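Local coordinates for protein HAD-superfamily hydrolase, subfamily IA, variant 1 (Ehrlichia chaffeensis, PDB 3KZX) that probably hydrolyses 2-phosphoglycolate to glycolate and phosphate, as a haloacid dehalogenase-like phosphatase of the CbbY/CbbZ/Gph/YieH family, at residues T121-R134 with Y145-K159. Residues are numbered along the deposited sequence; the frame is centred on the assembly and turned at random.
Sequences TMAIVSNKNGERLR and YFDSIIGSGDTGTIK
In both Asn127 and Lys159, CG stands beside the backbone N, anti to the carbonyl carbon (chi1 -76° and -63°); this turns the asparagine amide to the Lys159 backbone, while the lysine chain, bent again at chi3, carries NZ to Val125 O. The amide pairs twice: OD1 takes Lys159 N at 3.0 Å on an in-plane lone pair, while ND2 gives to Lys159 O. The lysine chain runs back past Val125 CG1, and its NZ donates to Val125 O (3.0 Å), tilted 33° from the carbonyl plane; a water joins NZ to Asn127 N.

Strands 121-126 and 148-152 run parallel, Ile124 N bonding Ser148 O and Ile124 O receiving Ile150 N, until a beta bulge shifts the register by two. There Ser152 OG reaches Asn127 O at 2.6 Å, from above the carbonyl plane, and Gly130 N closes on Ser152 O. Arg134 grips Asp154 end-on, NH1 to OD2 at 2.7 Å and NH2 to OD1 at 3.0 Å; Gly151 N approaches OD2 from the opposite face of the carboxylate, and Glu131 OE2 holds NH2 as well. At the other end Ile124 CD1 sits over the Phe146 ring, 3.5 Å from its centroid, with Tyr145 CB on the opposite face.

This is the start and return of a right-handed beta-alpha-beta crossover in the Rossmann-like HAD core. Lys159 NZ also forms salt bridges with Asp31 and Asp189, consistent with the motif III lysine of HAD phosphatases, which helps balance the negative charge of the nucleophilic aspartate and the phosphate.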
# COMPACT_ATOMS: atom_id res chain seq x y z
N THR A 121 6.19 -16.78 0.95
CA THR A 121 5.43 -16.33 -0.21
C THR A 121 4.80 -14.99 0.08
O THR A 121 4.34 -14.75 1.22
CB THR A 121 4.31 -17.34 -0.56
OG1 THR A 121 4.92 -18.63 -0.67
CG2 THR A 121 3.65 -16.96 -1.90
N MET A 122 4.76 -14.14 -0.94
CA MET A 122 4.21 -12.79 -0.82
C MET A 122 3.18 -12.50 -1.87
O MET A 122 3.21 -13.05 -3.00
CB MET A 122 5.31 -11.72 -0.93
CG MET A 122 6.37 -11.81 0.17
SD MET A 122 7.74 -10.67 -0.12
CE MET A 122 8.77 -11.81 -1.01
N ALA A 123 2.29 -11.59 -1.50
CA ALA A 123 1.30 -11.09 -2.43
C ALA A 123 1.03 -9.62 -2.21
O ALA A 123 1.40 -9.09 -1.15
CB ALA A 123 0.02 -11.89 -2.32
N ILE A 124 0.44 -8.97 -3.21
CA ILE A 124 -0.10 -7.61 -3.07
C ILE A 124 -1.62 -7.66 -3.20
O ILE A 124 -2.17 -8.33 -4.10
CB ILE A 124 0.51 -6.64 -4.08
CG1 ILE A 124 1.96 -6.29 -3.66
CG2 ILE A 124 -0.31 -5.30 -4.28
CD1 ILE A 124 2.77 -5.78 -4.81
N VAL A 125 -2.28 -6.96 -2.29
CA VAL A 125 -3.72 -6.71 -2.38
C VAL A 125 -4.00 -5.21 -2.21
O VAL A 125 -3.77 -4.66 -1.14
CB VAL A 125 -4.50 -7.54 -1.37
CG1 VAL A 125 -6.02 -7.23 -1.44
CG2 VAL A 125 -4.25 -9.02 -1.62
N SER A 126 -4.51 -4.59 -3.29
CA SER A 126 -4.66 -3.17 -3.45
C SER A 126 -5.99 -2.84 -4.12
O SER A 126 -6.49 -3.64 -4.92
CB SER A 126 -3.52 -2.63 -4.34
OG SER A 126 -3.68 -1.25 -4.62
N ASN A 127 -6.55 -1.66 -3.81
CA ASN A 127 -7.70 -1.13 -4.54
C ASN A 127 -7.34 -0.33 -5.80
O ASN A 127 -8.22 0.13 -6.52
CB ASN A 127 -8.62 -0.32 -3.62
CG ASN A 127 -9.47 -1.21 -2.70
OD1 ASN A 127 -9.38 -2.47 -2.73
ND2 ASN A 127 -10.31 -0.55 -1.87
N LYS A 128 -6.05 -0.19 -6.08
CA LYS A 128 -5.64 0.33 -7.37
C LYS A 128 -6.09 -0.61 -8.49
O LYS A 128 -6.07 -1.84 -8.35
CB LYS A 128 -4.14 0.53 -7.43
CG LYS A 128 -3.63 1.17 -8.71
CD LYS A 128 -2.13 1.38 -8.65
CE LYS A 128 -1.59 1.92 -9.94
NZ LYS A 128 -2.18 3.25 -10.28
N ASN A 129 -6.45 -0.04 -9.64
CA ASN A 129 -6.78 -0.86 -10.82
C ASN A 129 -5.72 -1.92 -11.05
O ASN A 129 -4.54 -1.60 -11.12
CB ASN A 129 -6.85 0.04 -12.05
CG ASN A 129 -7.17 -0.73 -13.27
OD1 ASN A 129 -6.28 -1.14 -13.99
ND2 ASN A 129 -8.47 -1.03 -13.46
N GLY A 130 -6.14 -3.18 -11.18
CA GLY A 130 -5.20 -4.29 -11.28
C GLY A 130 -4.18 -4.18 -12.40
O GLY A 130 -3.00 -4.48 -12.21
N GLU A 131 -4.62 -3.76 -13.58
CA GLU A 131 -3.71 -3.69 -14.71
C GLU A 131 -2.66 -2.65 -14.51
O GLU A 131 -1.48 -2.92 -14.75
CB GLU A 131 -4.46 -3.49 -16.05
CG GLU A 131 -5.27 -4.71 -16.48
CD GLU A 131 -4.42 -5.96 -16.72
OE1 GLU A 131 -3.42 -5.91 -17.48
OE2 GLU A 131 -4.76 -7.01 -16.14
N ARG A 132 -3.04 -1.46 -14.03
CA ARG A 132 -2.06 -0.38 -13.83
C ARG A 132 -1.18 -0.72 -12.63
O ARG A 132 0.02 -0.45 -12.63
CB ARG A 132 -2.76 0.97 -13.60
CG ARG A 132 -3.50 1.56 -14.85
CD ARG A 132 -2.52 2.01 -15.95
NE ARG A 132 -1.27 2.49 -15.37
CZ ARG A 132 -0.08 2.47 -15.96
NH1 ARG A 132 0.07 2.01 -17.21
NH2 ARG A 132 0.98 2.92 -15.28
N LEU A 133 -1.79 -1.33 -11.60
CA LEU A 133 -1.01 -1.83 -10.44
C LEU A 133 0.12 -2.77 -10.86
O LEU A 133 1.30 -2.57 -10.47
CB LEU A 133 -1.96 -2.51 -9.47
CG LEU A 133 -1.33 -3.24 -8.30
CD1 LEU A 133 -0.67 -2.22 -7.33
CD2 LEU A 133 -2.42 -4.15 -7.60
N ARG A 134 -0.20 -3.77 -11.69
CA ARG A 134 0.82 -4.69 -12.18
C ARG A 134 1.88 -4.02 -13.05
O ARG A 134 3.04 -4.41 -12.99
CB ARG A 134 0.22 -5.90 -12.92
CG ARG A 134 -0.47 -6.89 -11.99
CD ARG A 134 -1.13 -8.07 -12.70
NE ARG A 134 -2.45 -7.73 -13.27
CZ ARG A 134 -3.59 -7.67 -12.57
NH1 ARG A 134 -3.63 -7.98 -11.26
NH2 ARG A 134 -4.71 -7.36 -13.20
N TYR A 145 9.04 -10.72 -6.84
CA TYR A 145 8.78 -10.93 -5.42
C TYR A 145 7.40 -11.54 -5.11
O TYR A 145 7.23 -12.12 -4.04
CB TYR A 145 8.90 -9.63 -4.63
CG TYR A 145 10.32 -9.13 -4.43
CD1 TYR A 145 11.27 -9.92 -3.81
CD2 TYR A 145 10.71 -7.88 -4.86
CE1 TYR A 145 12.59 -9.47 -3.64
CE2 TYR A 145 12.02 -7.42 -4.69
CZ TYR A 145 12.95 -8.23 -4.08
OH TYR A 145 14.23 -7.78 -3.89
N PHE A 146 6.43 -11.34 -5.98
CA PHE A 146 5.01 -11.57 -5.62
C PHE A 146 4.39 -12.69 -6.37
O PHE A 146 4.43 -12.72 -7.62
CB PHE A 146 4.20 -10.30 -5.83
CG PHE A 146 4.72 -9.15 -5.05
CD1 PHE A 146 4.61 -9.14 -3.65
CD2 PHE A 146 5.39 -8.12 -5.67
CE1 PHE A 146 5.14 -8.13 -2.93
CE2 PHE A 146 5.93 -7.09 -4.93
CZ PHE A 146 5.80 -7.10 -3.56
N ASP A 147 3.82 -13.63 -5.64
CA ASP A 147 3.20 -14.77 -6.29
C ASP A 147 1.76 -14.53 -6.69
O ASP A 147 1.18 -15.34 -7.41
CB ASP A 147 3.40 -16.02 -5.46
CG ASP A 147 4.86 -16.49 -5.50
OD1 ASP A 147 5.48 -16.58 -4.46
OD2 ASP A 147 5.40 -16.69 -6.60
N SER A 148 1.18 -13.41 -6.26
CA SER A 148 -0.15 -12.99 -6.69
C SER A 148 -0.24 -11.49 -6.52
O SER A 148 0.19 -10.97 -5.49
CB SER A 148 -1.21 -13.63 -5.81
OG SER A 148 -2.51 -13.22 -6.22
N ILE A 149 -0.82 -10.79 -7.49
CA ILE A 149 -1.04 -9.36 -7.37
C ILE A 149 -2.48 -9.13 -7.74
O ILE A 149 -2.84 -9.34 -8.91
CB ILE A 149 -0.12 -8.54 -8.33
CG1 ILE A 149 1.36 -8.67 -7.93
CG2 ILE A 149 -0.51 -7.07 -8.34
CD1 ILE A 149 2.34 -8.29 -9.01
N ILE A 150 -3.28 -8.70 -6.74
CA ILE A 150 -4.73 -8.46 -6.86
C ILE A 150 -5.01 -6.92 -6.69
O ILE A 150 -4.59 -6.30 -5.71
CB ILE A 150 -5.49 -9.22 -5.76
CG1 ILE A 150 -5.24 -10.74 -5.91
CG2 ILE A 150 -7.01 -8.92 -5.81
CD1 ILE A 150 -5.80 -11.35 -7.21
N GLY A 151 -5.67 -6.35 -7.68
CA GLY A 151 -6.13 -4.97 -7.65
C GLY A 151 -7.63 -4.91 -7.86
O GLY A 151 -8.30 -5.97 -8.02
N SER A 152 -8.18 -3.70 -7.91
CA SER A 152 -9.59 -3.59 -8.26
C SER A 152 -9.81 -4.05 -9.71
O SER A 152 -8.93 -3.92 -10.54
CB SER A 152 -10.15 -2.18 -8.08
OG SER A 152 -9.23 -1.21 -8.49
N GLY A 153 -10.98 -4.62 -9.96
CA GLY A 153 -11.32 -5.20 -11.28
C GLY A 153 -10.88 -6.64 -11.40
O GLY A 153 -11.21 -7.31 -12.35
N ASP A 154 -10.10 -7.13 -10.44
CA ASP A 154 -9.66 -8.53 -10.47
C ASP A 154 -10.63 -9.46 -9.77
O ASP A 154 -10.65 -10.67 -10.05
CB ASP A 154 -8.26 -8.71 -9.85
CG ASP A 154 -7.15 -8.14 -10.72
OD1 ASP A 154 -7.32 -8.18 -11.98
OD2 ASP A 154 -6.13 -7.67 -10.16
N THR A 155 -11.44 -8.92 -8.86
CA THR A 155 -12.49 -9.68 -8.21
C THR A 155 -13.82 -8.95 -8.36
O THR A 155 -13.89 -7.91 -9.01
CB THR A 155 -12.18 -9.92 -6.70
OG1 THR A 155 -12.36 -8.71 -5.98
CG2 THR A 155 -10.77 -10.45 -6.49
N GLY A 156 -14.88 -9.50 -7.79
CA GLY A 156 -16.13 -8.78 -7.75
C GLY A 156 -16.27 -7.67 -6.73
O GLY A 156 -17.28 -6.96 -6.74
N THR A 157 -15.30 -7.53 -5.83
CA THR A 157 -15.38 -6.50 -4.79
C THR A 157 -14.00 -5.88 -4.52
O THR A 157 -12.99 -6.25 -5.15
CB THR A 157 -16.03 -7.08 -3.48
OG1 THR A 157 -15.26 -8.20 -3.03
CG2 THR A 157 -17.50 -7.52 -3.73
N ILE A 158 -13.97 -4.92 -3.62
CA ILE A 158 -12.70 -4.26 -3.22
C ILE A 158 -12.64 -4.27 -1.69
O ILE A 158 -13.64 -4.54 -1.04
CB ILE A 158 -12.62 -2.80 -3.79
CG1 ILE A 158 -13.86 -1.99 -3.44
CG2 ILE A 158 -12.42 -2.81 -5.32
CD1 ILE A 158 -13.78 -0.46 -3.85
N LYS A 159 -11.47 -3.98 -1.12
CA LYS A 159 -11.33 -3.86 0.33
C LYS A 159 -12.26 -2.74 0.73
O LYS A 159 -12.41 -1.76 -0.03
CB LYS A 159 -9.86 -3.54 0.71
CG LYS A 159 -8.87 -4.67 0.31
CD LYS A 159 -7.40 -4.25 0.58
CE LYS A 159 -6.96 -3.05 -0.26
NZ LYS A 159 -5.57 -2.61 0.08
O HOH W 1 6.52 -14.59 -3.36
O HOH W 2 -5.93 -0.13 -1.39